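Local coordinates for T9SS C-terminal target domain-containing protein (Bacteroides cellulosilyticus, PDB 5JVK) that probably hydrolyses O-glycosyl bonds in carbohydrates, as a family 39 glycoside hydrolase of a gut symbiont, at residues I22-V27 and V62-E67; E33-L38 and L77-N82; T135-E140 and P152-Q157; H141-K146 and I179-G184. All blocks are in the same frame, centred on the assembly; numbering follows the deposited sequence.

Interaction 1 (I22-V27 and V62-E67); sequences IGKKNV and VIDVTE
K24 and D64 stand side by side on one face of a two-stranded antiparallel pairing and point the same way, so that their charged ends meet. The K24 chain runs nearly straight until it bends at its last torsion (chi4 -51°), which turns NZ onto the syn lone pair of D64 OD1 at 2.8 Å, a surface salt bridge. V62, on the same face, crosses the lysine at about a right angle, its CG1 lying 3.7 Å from K24 CD. On the face of K25, I63 and V65 the contact is between carbons: K25 and V65 also cross at roughly a right angle, with K25 CG 3.6 Å from V65 CG2, and a bend at chi2 carries the rest of the lysine away to D21 O and S19 OG, which take its ammonium. G23 and V65 form one hydrogen-bonded pair and K25 and I63 the next. At the G23 backbone angles a CB would jam against I22 O, which explains a glycine here. Strand 23-30 is the middle of a three-stranded antiparallel sheet, between 11-13 and 60-65; K25 and V65 reach V93 of strand 83-94, and I63 reaches F51 of strand 50-55, both in the five-stranded sheet.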
loop_
_atom_site.group_PDB
_atom_site.type_symbol
_atom_site.label_atom_id
_atom_site.label_comp_id
_atom_site.label_asym_id
_atom_site.label_seq_id
_atom_site.Cartn_x
_atom_site.Cartn_y
_atom_site.Cartn_z
ATOM N N ILE A 22 -22.174 -3.820 6.487
ATOM C CA ILE A 22 -22.916 -4.897 7.161
ATOM C C ILE A 22 -24.006 -5.478 6.246
ATOM O O ILE A 22 -24.421 -4.829 5.281
ATOM C CB ILE A 22 -23.531 -4.414 8.505
ATOM C CG1 ILE A 22 -24.626 -3.351 8.297
ATOM C CG2 ILE A 22 -22.433 -3.884 9.425
ATOM C CD1 ILE A 22 -25.243 -2.837 9.581
ATOM N N GLY A 23 -24.450 -6.700 6.543
ATOM C CA GLY A 23 -25.578 -7.322 5.831
ATOM C C GLY A 23 -25.399 -8.793 5.497
ATOM O O GLY A 23 -24.586 -9.483 6.114
ATOM N N LYS A 24 -26.175 -9.265 4.518
ATOM C CA LYS A 24 -26.138 -10.665 4.070
ATOM C C LYS A 24 -24.895 -10.937 3.237
ATOM O O LYS A 24 -24.692 -10.302 2.200
ATOM C CB LYS A 24 -27.379 -11.030 3.236
ATOM C CG LYS A 24 -28.574 -11.490 4.053
ATOM C CD LYS A 24 -29.599 -12.217 3.193
ATOM C CE LYS A 24 -30.933 -12.371 3.906
ATOM N NZ LYS A 24 -30.812 -12.957 5.269
ATOM N N LYS A 25 -24.091 -11.902 3.686
ATOM C CA LYS A 25 -22.832 -12.254 3.039
ATOM C C LYS A 25 -22.887 -13.664 2.454
ATOM O O LYS A 25 -22.954 -14.648 3.191
ATOM C CB LYS A 25 -21.678 -12.129 4.042
ATOM C CG LYS A 25 -21.570 -10.766 4.723
ATOM C CD LYS A 25 -21.482 -9.612 3.730
ATOM C CE LYS A 25 -21.362 -8.269 4.429
ATOM N NZ LYS A 25 -21.430 -7.145 3.453
ATOM N N ASN A 26 -22.866 -13.740 1.122
ATOM C CA ASN A 26 -22.853 -15.004 0.389
ATOM C C ASN A 26 -21.417 -15.541 0.365
ATOM O O ASN A 26 -20.661 -15.298 -0.580
ATOM C CB ASN A 26 -23.410 -14.787 -1.032
ATOM C CG ASN A 26 -23.721 -16.088 -1.767
ATOM O OD1 ASN A 26 -23.559 -17.188 -1.237
ATOM N ND2 ASN A 26 -24.182 -15.958 -3.008
ATOM N N VAL A 27 -21.052 -16.264 1.422
ATOM C CA VAL A 27 -19.671 -16.735 1.619
ATOM C C VAL A 27 -19.289 -17.976 0.799
ATOM O O VAL A 27 -18.145 -18.084 0.352
ATOM C CB VAL A 27 -19.341 -16.981 3.117
ATOM C CG1 VAL A 27 -19.626 -15.730 3.938
ATOM C CG2 VAL A 27 -20.080 -18.195 3.682
ATOM N N VAL A 62 -25.508 -18.238 3.068
ATOM C CA VAL A 62 -25.580 -16.800 3.324
ATOM C C VAL A 62 -25.689 -16.567 4.832
ATOM O O VAL A 62 -26.484 -17.230 5.501
ATOM C CB VAL A 62 -26.785 -16.165 2.597
ATOM C CG1 VAL A 62 -26.877 -14.670 2.888
ATOM C CG2 VAL A 62 -26.688 -16.415 1.095
ATOM N N ILE A 63 -24.892 -15.631 5.354
ATOM C CA ILE A 63 -24.841 -15.335 6.793
ATOM C C ILE A 63 -25.110 -13.849 7.029
ATOM O O ILE A 63 -24.523 -12.996 6.365
ATOM C CB ILE A 63 -23.473 -15.718 7.411
ATOM C CG1 ILE A 63 -23.119 -17.172 7.055
ATOM C CG2 ILE A 63 -23.488 -15.526 8.931
ATOM C CD1 ILE A 63 -21.810 -17.673 7.627
ATOM N N ASP A 64 -25.993 -13.557 7.986
ATOM C CA ASP A 64 -26.333 -12.184 8.367
ATOM C C ASP A 64 -25.262 -11.618 9.301
ATOM O O ASP A 64 -25.117 -12.082 10.432
ATOM C CB ASP A 64 -27.694 -12.134 9.074
ATOM C CG ASP A 64 -28.845 -12.567 8.179
ATOM O OD1 ASP A 64 -29.039 -11.945 7.114
ATOM O OD2 ASP A 64 -29.572 -13.516 8.555
ATOM N N VAL A 65 -24.523 -10.617 8.822
ATOM C CA VAL A 65 -23.433 -9.996 9.576
ATOM C C VAL A 65 -23.860 -8.586 9.980
ATOM O O VAL A 65 -24.024 -7.719 9.124
ATOM C CB VAL A 65 -22.142 -9.948 8.732
ATOM C CG1 VAL A 65 -21.011 -9.266 9.494
ATOM C CG2 VAL A 65 -21.739 -11.358 8.309
ATOM N N THR A 66 -24.038 -8.374 11.285
ATOM C CA THR A 66 -24.562 -7.116 11.836
ATOM C C THR A 66 -23.506 -6.062 12.198
ATOM O O THR A 66 -23.864 -4.913 12.481
ATOM C CB THR A 66 -25.408 -7.375 13.100
ATOM O OG1 THR A 66 -24.565 -7.851 14.157
ATOM C CG2 THR A 66 -26.505 -8.397 12.821
ATOM N N GLU A 67 -22.230 -6.451 12.217
ATOM C CA GLU A 67 -21.125 -5.537 12.540
ATOM C C GLU A 67 -19.928 -5.770 11.624
ATOM O O GLU A 67 -19.701 -6.885 11.156
ATOM C CB GLU A 67 -20.674 -5.726 13.989
ATOM C CG GLU A 67 -21.644 -5.225 15.046
ATOM C CD GLU A 67 -21.096 -5.384 16.458
ATOM O OE1 GLU A 67 -19.908 -5.061 16.684
ATOM O OE2 GLU A 67 -21.849 -5.831 17.350
#

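Interaction 2 (E33-L38 and L77-N82); sequences EGNMRL and LADNEN
Two strand ends run antiparallel here and pair through R37 and A78, whose two backbone hydrogen bonds, R37 N to A78 O at 2.9 Å and A78 N to R37 O at 3.1 Å, both lie in the carbonyl planes of their acceptors. The next pair, L38 with L77, is non-hydrogen-bonded and brings two leucines onto the same face. L77 does most of the touching. With CG anti to the backbone N (chi1 -174°), it brings CD1 up to the R37 carbonyl, 3.5 Å from R37 O and 3.8 Å from M36 CB, while L38 CB lies 4.2 Å from the same methyl. Of the M36 side chain only CB reaches L77, while its CA makes a CH...O contact with A78 O; beyond CG the chain extends away, and SD accepts a weak hydrogen bond from E33 N across the type II' turn E33-M36, where G34 has positive phi. Past the paired residues polar side chains take over: N35 points toward the other segment and sets its CB 3.6 Å from D79 OD2, while the N35 and N80 side chains cross at about a right angle, their amide planes 41° apart. The pairing lies at one end of the five-stranded mixed sheet, in which 37-44 lies between 69-78 and 50-55; L77 is bonded onward to strand 83-94, L38 to A55, and both leucines touch N30 of strand 23-30.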
loop_
_atom_site.group_PDB
_atom_site.type_symbol
_atom_site.label_atom_id
_atom_site.label_comp_id
_atom_site.label_asym_id
_atom_site.label_seq_id
_atom_site.Cartn_x
_atom_site.Cartn_y
_atom_site.Cartn_z
ATOM N N GLU A 33 -24.650 -33.594 -1.952
ATOM C CA GLU A 33 -25.821 -34.320 -2.458
ATOM C C GLU A 33 -26.670 -34.868 -1.307
ATOM O O GLU A 33 -26.141 -35.247 -0.262
ATOM C CB GLU A 33 -25.375 -35.475 -3.364
ATOM C CG GLU A 33 -24.551 -35.053 -4.578
ATOM C CD GLU A 33 -23.992 -36.225 -5.371
ATOM O OE1 GLU A 33 -24.575 -37.331 -5.318
ATOM O OE2 GLU A 33 -22.961 -36.036 -6.055
ATOM N N GLY A 34 -27.987 -34.901 -1.505
ATOM C CA GLY A 34 -28.906 -35.532 -0.559
ATOM C C GLY A 34 -29.077 -34.790 0.756
ATOM O O GLY A 34 -29.685 -33.718 0.788
ATOM N N ASN A 35 -28.534 -35.366 1.833
ATOM C CA ASN A 35 -28.695 -34.853 3.205
ATOM C C ASN A 35 -27.441 -34.130 3.748
ATOM O O ASN A 35 -27.334 -33.888 4.954
ATOM C CB ASN A 35 -29.083 -36.019 4.133
ATOM C CG ASN A 35 -29.596 -35.560 5.491
ATOM O OD1 ASN A 35 -29.058 -35.945 6.530
ATOM N ND2 ASN A 35 -30.630 -34.729 5.489
ATOM N N MET A 36 -26.507 -33.771 2.865
ATOM C CA MET A 36 -25.293 -33.057 3.267
ATOM C C MET A 36 -25.599 -31.582 3.538
ATOM O O MET A 36 -25.948 -30.839 2.618
ATOM C CB MET A 36 -24.213 -33.177 2.187
ATOM C CG MET A 36 -23.734 -34.599 1.944
ATOM S SD MET A 36 -22.532 -34.713 0.601
ATOM C CE MET A 36 -22.362 -36.489 0.422
ATOM N N ARG A 37 -25.480 -31.175 4.805
ATOM C CA ARG A 37 -25.664 -29.778 5.223
ATOM C C ARG A 37 -24.312 -29.075 5.352
ATOM O O ARG A 37 -23.373 -29.643 5.916
ATOM C CB ARG A 37 -26.374 -29.703 6.579
ATOM C CG ARG A 37 -27.837 -30.112 6.575
ATOM C CD ARG A 37 -28.472 -29.781 7.921
ATOM N NE ARG A 37 -29.777 -30.421 8.112
ATOM C CZ ARG A 37 -30.933 -30.013 7.577
ATOM N NH1 ARG A 37 -32.050 -30.690 7.841
ATOM N NH2 ARG A 37 -30.992 -28.946 6.780
ATOM N N LEU A 38 -24.228 -27.840 4.849
ATOM C CA LEU A 38 -23.029 -27.000 4.978
ATOM C C LEU A 38 -23.267 -25.922 6.037
ATOM O O LEU A 38 -24.026 -24.979 5.805
ATOM C CB LEU A 38 -22.683 -26.357 3.629
ATOM C CG LEU A 38 -21.498 -25.385 3.559
ATOM C CD1 LEU A 38 -20.214 -26.012 4.087
ATOM C CD2 LEU A 38 -21.309 -24.904 2.129
ATOM N N LEU A 77 -18.979 -29.386 6.215
ATOM C CA LEU A 77 -19.941 -30.188 5.455
ATOM C C LEU A 77 -20.125 -31.533 6.157
ATOM O O LEU A 77 -19.138 -32.198 6.480
ATOM C CB LEU A 77 -19.444 -30.400 4.024
ATOM C CG LEU A 77 -20.383 -31.109 3.042
ATOM C CD1 LEU A 77 -21.730 -30.407 2.943
ATOM C CD2 LEU A 77 -19.721 -31.199 1.674
ATOM N N ALA A 78 -21.377 -31.930 6.390
ATOM C CA ALA A 78 -21.680 -33.157 7.138
ATOM C C ALA A 78 -23.048 -33.745 6.790
ATOM O O ALA A 78 -23.992 -33.005 6.498
ATOM C CB ALA A 78 -21.594 -32.892 8.634
ATOM N N ASP A 79 -23.143 -35.075 6.842
ATOM C CA ASP A 79 -24.383 -35.789 6.524
ATOM C C ASP A 79 -25.367 -35.698 7.697
ATOM O O ASP A 79 -26.422 -35.072 7.572
ATOM C CB ASP A 79 -24.086 -37.250 6.148
ATOM C CG ASP A 79 -25.318 -37.992 5.655
ATOM O OD1 ASP A 79 -25.736 -38.967 6.316
ATOM O OD2 ASP A 79 -25.873 -37.593 4.609
ATOM N N ASN A 80 -25.014 -36.318 8.825
ATOM C CA ASN A 80 -25.795 -36.236 10.066
ATOM C C ASN A 80 -24.863 -35.957 11.243
ATOM O O ASN A 80 -24.995 -34.931 11.915
ATOM C CB ASN A 80 -26.587 -37.530 10.298
ATOM C CG ASN A 80 -27.745 -37.691 9.329
ATOM O OD1 ASN A 80 -27.783 -38.639 8.544
ATOM N ND2 ASN A 80 -28.694 -36.762 9.379
ATOM N N GLU A 81 -23.941 -36.888 11.493
ATOM C CA GLU A 81 -22.842 -36.695 12.443
ATOM C C GLU A 81 -21.500 -37.143 11.833
ATOM O O GLU A 81 -20.549 -37.435 12.564
ATOM C CB GLU A 81 -23.132 -37.462 13.740
ATOM C CG GLU A 81 -24.470 -37.115 14.384
ATOM C CD GLU A 81 -24.687 -37.801 15.723
ATOM O OE1 GLU A 81 -24.357 -39.000 15.850
ATOM O OE2 GLU A 81 -25.201 -37.140 16.651
ATOM N N ASN A 82 -21.430 -37.164 10.497
ATOM C CA ASN A 82 -20.265 -37.635 9.747
ATOM C C ASN A 82 -19.674 -36.460 8.974
ATOM O O ASN A 82 -20.211 -36.066 7.937
ATOM C CB ASN A 82 -20.665 -38.744 8.764
ATOM C CG ASN A 82 -20.950 -40.069 9.450
ATOM O OD1 ASN A 82 -21.366 -40.110 10.609
ATOM N ND2 ASN A 82 -20.734 -41.164 8.729
#

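Interaction 3 (T135-E140 and P152-Q157); sequences TDLAWE and PEHMYQ
In the closed eight-stranded parallel barrel of this (beta/alpha)8 hydrolase, the C-terminal end of strand 132-138 packs against the start of helix 153-164, with helix 139-142 in the intervening connection. Strand and helix run nearly antiparallel, 150° between their directions, their axes 9.8 Å apart at closest approach. No hydrogen bond spans the gap; the contact is carried mainly by L137. Its CG lies anti to the backbone N (chi1 -172°), which swings CD2 toward the helix and against M155, and the two side chains cross at about a right angle. M155, bent at both chi2 and chi3, sets its CG 3.3 Å from L137 CD2, a tight contact, with SD 3.8 Å from the same methyl. P152, just ahead of the helix, brings its ring carbon CG to 4.1 Å from L137 CD2. An alanine in place of L137 would remove this branch and is likely to loosen the packing of M155 and P152 against the strand. Neighbouring D136 sends its carboxylate to a bound glycerol, probably from the crystallisation liquor. Its carbonyl faces the helix: D136 O lies in the plane of the H154 ring, at the edge, 3.9 Å from H154 CE1.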
loop_
_atom_site.group_PDB
_atom_site.type_symbol
_atom_site.label_atom_id
_atom_site.label_comp_id
_atom_site.label_asym_id
_atom_site.label_seq_id
_atom_site.Cartn_x
_atom_site.Cartn_y
_atom_site.Cartn_z
ATOM N N THR A 135 3.324 -1.016 -10.751
ATOM C CA THR A 135 3.733 -2.276 -11.365
ATOM C C THR A 135 4.861 -2.084 -12.374
ATOM O O THR A 135 5.144 -0.967 -12.810
ATOM C CB THR A 135 2.537 -3.018 -11.995
ATOM O OG1 THR A 135 2.918 -4.367 -12.290
ATOM C CG2 THR A 135 2.042 -2.323 -13.262
ATOM N N ASP A 136 5.497 -3.196 -12.724
ATOM C CA ASP A 136 6.704 -3.187 -13.543
ATOM C C ASP A 136 6.397 -3.132 -15.028
ATOM O O ASP A 136 5.333 -3.558 -15.480
ATOM C CB ASP A 136 7.543 -4.435 -13.268
ATOM C CG ASP A 136 8.013 -4.511 -11.841
ATOM O OD1 ASP A 136 9.029 -3.858 -11.510
ATOM O OD2 ASP A 136 7.364 -5.230 -11.049
ATOM N N LEU A 137 7.352 -2.593 -15.774
ATOM C CA LEU A 137 7.366 -2.696 -17.220
ATOM C C LEU A 137 8.811 -2.923 -17.643
ATOM O O LEU A 137 9.675 -2.085 -17.383
ATOM C CB LEU A 137 6.786 -1.427 -17.853
ATOM C CG LEU A 137 6.548 -1.406 -19.371
ATOM C CD1 LEU A 137 7.847 -1.238 -20.148
ATOM C CD2 LEU A 137 5.802 -2.651 -19.833
ATOM N N ALA A 138 9.066 -4.059 -18.287
ATOM C CA ALA A 138 10.410 -4.421 -18.716
ATOM C C ALA A 138 10.739 -3.755 -20.050
ATOM O O ALA A 138 9.963 -3.855 -21.004
ATOM C CB ALA A 138 10.533 -5.931 -18.832
ATOM N N TRP A 139 11.880 -3.068 -20.097
ATOM C CA TRP A 139 12.455 -2.525 -21.339
ATOM C C TRP A 139 12.589 -3.630 -22.395
ATOM O O TRP A 139 12.225 -3.436 -23.555
ATOM C CB TRP A 139 13.815 -1.885 -21.018
ATOM C CG TRP A 139 14.593 -1.278 -22.163
ATOM C CD1 TRP A 139 14.134 -0.957 -23.409
ATOM C CD2 TRP A 139 15.969 -0.880 -22.130
ATOM N NE1 TRP A 139 15.147 -0.409 -24.160
ATOM C CE2 TRP A 139 16.283 -0.350 -23.399
ATOM C CE3 TRP A 139 16.973 -0.933 -21.152
ATOM C CZ2 TRP A 139 17.559 0.130 -23.716
ATOM C CZ3 TRP A 139 18.241 -0.458 -21.467
ATOM C CH2 TRP A 139 18.522 0.065 -22.741
ATOM N N GLU A 140 13.093 -4.784 -21.961
ATOM C CA GLU A 140 13.144 -6.017 -22.764
ATOM C C GLU A 140 11.834 -6.323 -23.506
ATOM O O GLU A 140 11.845 -6.599 -24.707
ATOM C CB GLU A 140 13.516 -7.196 -21.851
ATOM C CG GLU A 140 13.805 -8.513 -22.555
ATOM C CD GLU A 140 14.432 -9.540 -21.625
ATOM O OE1 GLU A 140 15.467 -9.225 -20.995
ATOM O OE2 GLU A 140 13.894 -10.664 -21.525
ATOM N N PRO A 152 3.250 -4.449 -24.312
ATOM C CA PRO A 152 2.793 -5.781 -23.875
ATOM C C PRO A 152 1.330 -5.825 -23.432
ATOM O O PRO A 152 0.774 -4.799 -23.036
ATOM C CB PRO A 152 3.716 -6.108 -22.693
ATOM C CG PRO A 152 4.918 -5.260 -22.895
ATOM C CD PRO A 152 4.419 -3.999 -23.529
ATOM N N GLU A 153 0.729 -7.011 -23.500
ATOM C CA GLU A 153 -0.695 -7.187 -23.192
ATOM C C GLU A 153 -1.028 -6.865 -21.731
ATOM O O GLU A 153 -2.073 -6.268 -21.454
ATOM C CB GLU A 153 -1.157 -8.612 -23.552
ATOM C CG GLU A 153 -2.634 -8.928 -23.296
ATOM C CD GLU A 153 -3.603 -7.954 -23.957
ATOM O OE1 GLU A 153 -4.694 -7.725 -23.390
ATOM O OE2 GLU A 153 -3.285 -7.412 -25.041
ATOM N N HIS A 154 -0.144 -7.250 -20.810
ATOM C CA HIS A 154 -0.362 -6.984 -19.382
ATOM C C HIS A 154 -0.472 -5.487 -19.044
ATOM O O HIS A 154 -1.188 -5.129 -18.111
ATOM C CB HIS A 154 0.678 -7.699 -18.495
ATOM C CG HIS A 154 2.082 -7.196 -18.645
ATOM N ND1 HIS A 154 2.609 -6.208 -17.840
ATOM C CD2 HIS A 154 3.079 -7.568 -19.484
ATOM C CE1 HIS A 154 3.864 -5.981 -18.188
ATOM N NE2 HIS A 154 4.174 -6.793 -19.182
ATOM N N MET A 155 0.197 -4.626 -19.815
ATOM C CA MET A 155 0.092 -3.171 -19.616
ATOM C C MET A 155 -1.304 -2.615 -19.890
ATOM O O MET A 155 -1.818 -1.823 -19.097
ATOM C CB MET A 155 1.114 -2.413 -20.471
ATOM C CG MET A 155 2.504 -2.360 -19.865
ATOM S SD MET A 155 2.584 -1.458 -18.303
ATOM C CE MET A 155 2.142 0.190 -18.842
ATOM N N TYR A 156 -1.901 -3.018 -21.011
ATOM C CA TYR A 156 -3.284 -2.641 -21.335
ATOM C C TYR A 156 -4.269 -3.180 -20.291
ATOM O O TYR A 156 -5.219 -2.486 -19.922
ATOM C CB TYR A 156 -3.688 -3.131 -22.740
ATOM C CG TYR A 156 -2.979 -2.428 -23.889
ATOM C CD1 TYR A 156 -3.091 -1.046 -24.064
ATOM C CD2 TYR A 156 -2.212 -3.145 -24.813
ATOM C CE1 TYR A 156 -2.450 -0.398 -25.113
ATOM C CE2 TYR A 156 -1.569 -2.505 -25.867
ATOM C CZ TYR A 156 -1.694 -1.132 -26.014
ATOM O OH TYR A 156 -1.062 -0.489 -27.053
ATOM N N GLN A 157 -4.032 -4.410 -19.827
ATOM C CA GLN A 157 -4.836 -5.028 -18.761
ATOM C C GLN A 157 -4.766 -4.241 -17.447
ATOM O O GLN A 157 -5.805 -3.944 -16.847
ATOM C CB GLN A 157 -4.406 -6.486 -18.519
ATOM C CG GLN A 157 -4.809 -7.453 -19.625
ATOM C CD GLN A 157 -4.319 -8.872 -19.372
ATOM O OE1 GLN A 157 -3.118 -9.142 -19.421
ATOM N NE2 GLN A 157 -5.248 -9.791 -19.112
#

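Interaction 4 (H141-K146 and I179-G184); sequences HVEPAK and IAYPNG
E143 OE2 takes two hydrogen bonds, one from Y181 OH, 2.7 Å from E143 OE2, and the other from G147 N, while OE1 of the same buried carboxylate receives W139 NE1. With three donors around it, the group is held in rotation and would probably favour the ionised form. The E143 chain is extended, CG anti to the backbone N (chi1 -175°), and its carboxylate meets the tyrosine at the ring edge, the two planes 80° apart; OE2 uses its syn lone pair for the phenol. K146 crosses the same ring obliquely, K146 CG lying 3.9 Å from Y181 CE1. A bend at chi3 brings K146 CE within 3.2 Å of A180 O, and the ammonium goes on to a salt bridge with E195. A180 CB lies 3.9 Å from E143 O. A phenylalanine here in place of Y181 would take away the hydroxyl donor to OE2 and would probably loosen the hold between E143 and the 179-184 loop. The contact joins the connections that follow neighbouring barrel strands 132-138 and 168-174, at their C-terminal ends; helix 194-211 lies alongside, its A203 touching E143 and its E195 touching Y181.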
loop_
_atom_site.group_PDB
_atom_site.type_symbol
_atom_site.label_atom_id
_atom_site.label_comp_id
_atom_site.label_asym_id
_atom_site.label_seq_id
_atom_site.Cartn_x
_atom_site.Cartn_y
_atom_site.Cartn_z
ATOM N N HIS A 141 10.717 -6.260 -22.786
ATOM C CA HIS A 141 9.398 -6.548 -23.359
ATOM C C HIS A 141 8.859 -5.440 -24.279
ATOM O O HIS A 141 8.113 -5.739 -25.213
ATOM C CB HIS A 141 8.380 -6.862 -22.252
ATOM C CG HIS A 141 8.702 -8.094 -21.460
ATOM N ND1 HIS A 141 8.325 -8.254 -20.144
ATOM C CD2 HIS A 141 9.373 -9.222 -21.797
ATOM C CE1 HIS A 141 8.740 -9.430 -19.707
ATOM N NE2 HIS A 141 9.381 -10.037 -20.690
ATOM N N VAL A 142 9.226 -4.181 -24.026
ATOM C CA VAL A 142 8.795 -3.060 -24.887
ATOM C C VAL A 142 9.582 -2.985 -26.203
ATOM O O VAL A 142 8.998 -2.679 -27.244
ATOM C CB VAL A 142 8.792 -1.698 -24.129
ATOM C CG1 VAL A 142 8.992 -0.493 -25.049
ATOM C CG2 VAL A 142 7.476 -1.539 -23.389
ATOM N N GLU A 143 10.886 -3.257 -26.149
ATOM C CA GLU A 143 11.764 -3.216 -27.323
ATOM C C GLU A 143 12.418 -4.597 -27.522
ATOM O O GLU A 143 13.560 -4.805 -27.106
ATOM C CB GLU A 143 12.812 -2.102 -27.135
ATOM C CG GLU A 143 13.733 -1.850 -28.325
ATOM C CD GLU A 143 14.639 -0.633 -28.148
ATOM O OE1 GLU A 143 14.750 -0.101 -27.024
ATOM O OE2 GLU A 143 15.262 -0.204 -29.141
ATOM N N PRO A 144 11.689 -5.556 -28.144
ATOM C CA PRO A 144 12.251 -6.903 -28.346
ATOM C C PRO A 144 13.418 -6.946 -29.342
ATOM O O PRO A 144 14.290 -7.811 -29.224
ATOM C CB PRO A 144 11.060 -7.723 -28.879
ATOM C CG PRO A 144 9.857 -6.852 -28.747
ATOM C CD PRO A 144 10.353 -5.443 -28.757
ATOM N N ALA A 145 13.405 -6.038 -30.318
ATOM C CA ALA A 145 14.529 -5.826 -31.230
ATOM C C ALA A 145 14.853 -4.336 -31.307
ATOM O O ALA A 145 14.017 -3.492 -30.977
ATOM C CB ALA A 145 14.201 -6.371 -32.609
ATOM N N LYS A 146 16.067 -4.028 -31.759
ATOM C CA LYS A 146 16.581 -2.656 -31.780
ATOM C C LYS A 146 15.717 -1.744 -32.651
ATOM O O LYS A 146 15.535 -2.010 -33.839
ATOM C CB LYS A 146 18.030 -2.642 -32.284
ATOM C CG LYS A 146 18.754 -1.311 -32.114
ATOM C CD LYS A 146 20.205 -1.385 -32.576
ATOM C CE LYS A 146 21.053 -2.274 -31.672
ATOM N NZ LYS A 146 22.513 -2.133 -31.929
ATOM N N ILE A 179 19.151 -8.170 -25.210
ATOM C CA ILE A 179 18.732 -8.744 -26.498
ATOM C C ILE A 179 18.858 -7.699 -27.617
ATOM O O ILE A 179 19.450 -7.975 -28.662
ATOM C CB ILE A 179 17.286 -9.315 -26.433
ATOM C CG1 ILE A 179 17.224 -10.511 -25.469
ATOM C CG2 ILE A 179 16.804 -9.752 -27.818
ATOM C CD1 ILE A 179 15.826 -10.885 -25.022
ATOM N N ALA A 180 18.313 -6.506 -27.385
ATOM C CA ALA A 180 18.373 -5.413 -28.361
ATOM C C ALA A 180 19.760 -4.774 -28.446
ATOM O O ALA A 180 20.276 -4.560 -29.544
ATOM C CB ALA A 180 17.330 -4.354 -28.032
ATOM N N TYR A 181 20.349 -4.473 -27.287
ATOM C CA TYR A 181 21.636 -3.768 -27.197
ATOM C C TYR A 181 22.664 -4.613 -26.433
ATOM O O TYR A 181 22.962 -4.325 -25.271
ATOM C CB TYR A 181 21.448 -2.408 -26.510
ATOM C CG TYR A 181 20.458 -1.503 -27.205
ATOM C CD1 TYR A 181 20.879 -0.539 -28.121
ATOM C CD2 TYR A 181 19.093 -1.614 -26.948
ATOM C CE1 TYR A 181 19.966 0.290 -28.762
ATOM C CE2 TYR A 181 18.174 -0.794 -27.583
ATOM C CZ TYR A 181 18.611 0.156 -28.489
ATOM O OH TYR A 181 17.698 0.973 -29.115
ATOM N N PRO A 182 23.225 -5.656 -27.084
ATOM C CA PRO A 182 24.181 -6.537 -26.393
ATOM C C PRO A 182 25.505 -5.873 -25.976
ATOM O O PRO A 182 26.164 -6.368 -25.060
ATOM C CB PRO A 182 24.422 -7.665 -27.406
ATOM C CG PRO A 182 24.095 -7.070 -28.730
ATOM C CD PRO A 182 23.005 -6.072 -28.484
ATOM N N ASN A 183 25.879 -4.773 -26.632
ATOM C CA ASN A 183 27.074 -3.996 -26.263
ATOM C C ASN A 183 26.802 -2.884 -25.237
ATOM O O ASN A 183 27.731 -2.190 -24.824
ATOM C CB ASN A 183 27.700 -3.371 -27.517
ATOM C CG ASN A 183 28.075 -4.404 -28.566
ATOM O OD1 ASN A 183 28.652 -5.447 -28.249
ATOM N ND2 ASN A 183 27.752 -4.118 -29.823
ATOM N N GLY A 184 25.546 -2.723 -24.817
ATOM C CA GLY A 184 25.137 -1.595 -23.976
ATOM C C GLY A 184 25.419 -1.677 -22.483
ATOM O O GLY A 184 25.273 -0.672 -21.782
#

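How the interactions relate
From the N terminus, interaction 1 closes a loop of 34 residues between 22-27 and 62-67, and interaction 2 one of 38 between 33-38 and 77-82. The two cross, because their segments alternate along the chain: interaction 1 pairs strands of the three-stranded sheet and interaction 2 strands of the five-stranded one, and the chain passes between the two sheets. Both end before the barrel contacts begin. Interaction 3 then closes a short loop, 135-140 to 152-157, and interaction 4 a longer one, 141-146 to 179-184; these also cross. They share helix 139-142 and touch directly, L137 against V142 and P152 against H141, joining barrel strand, helix and loop on one side of the molecule.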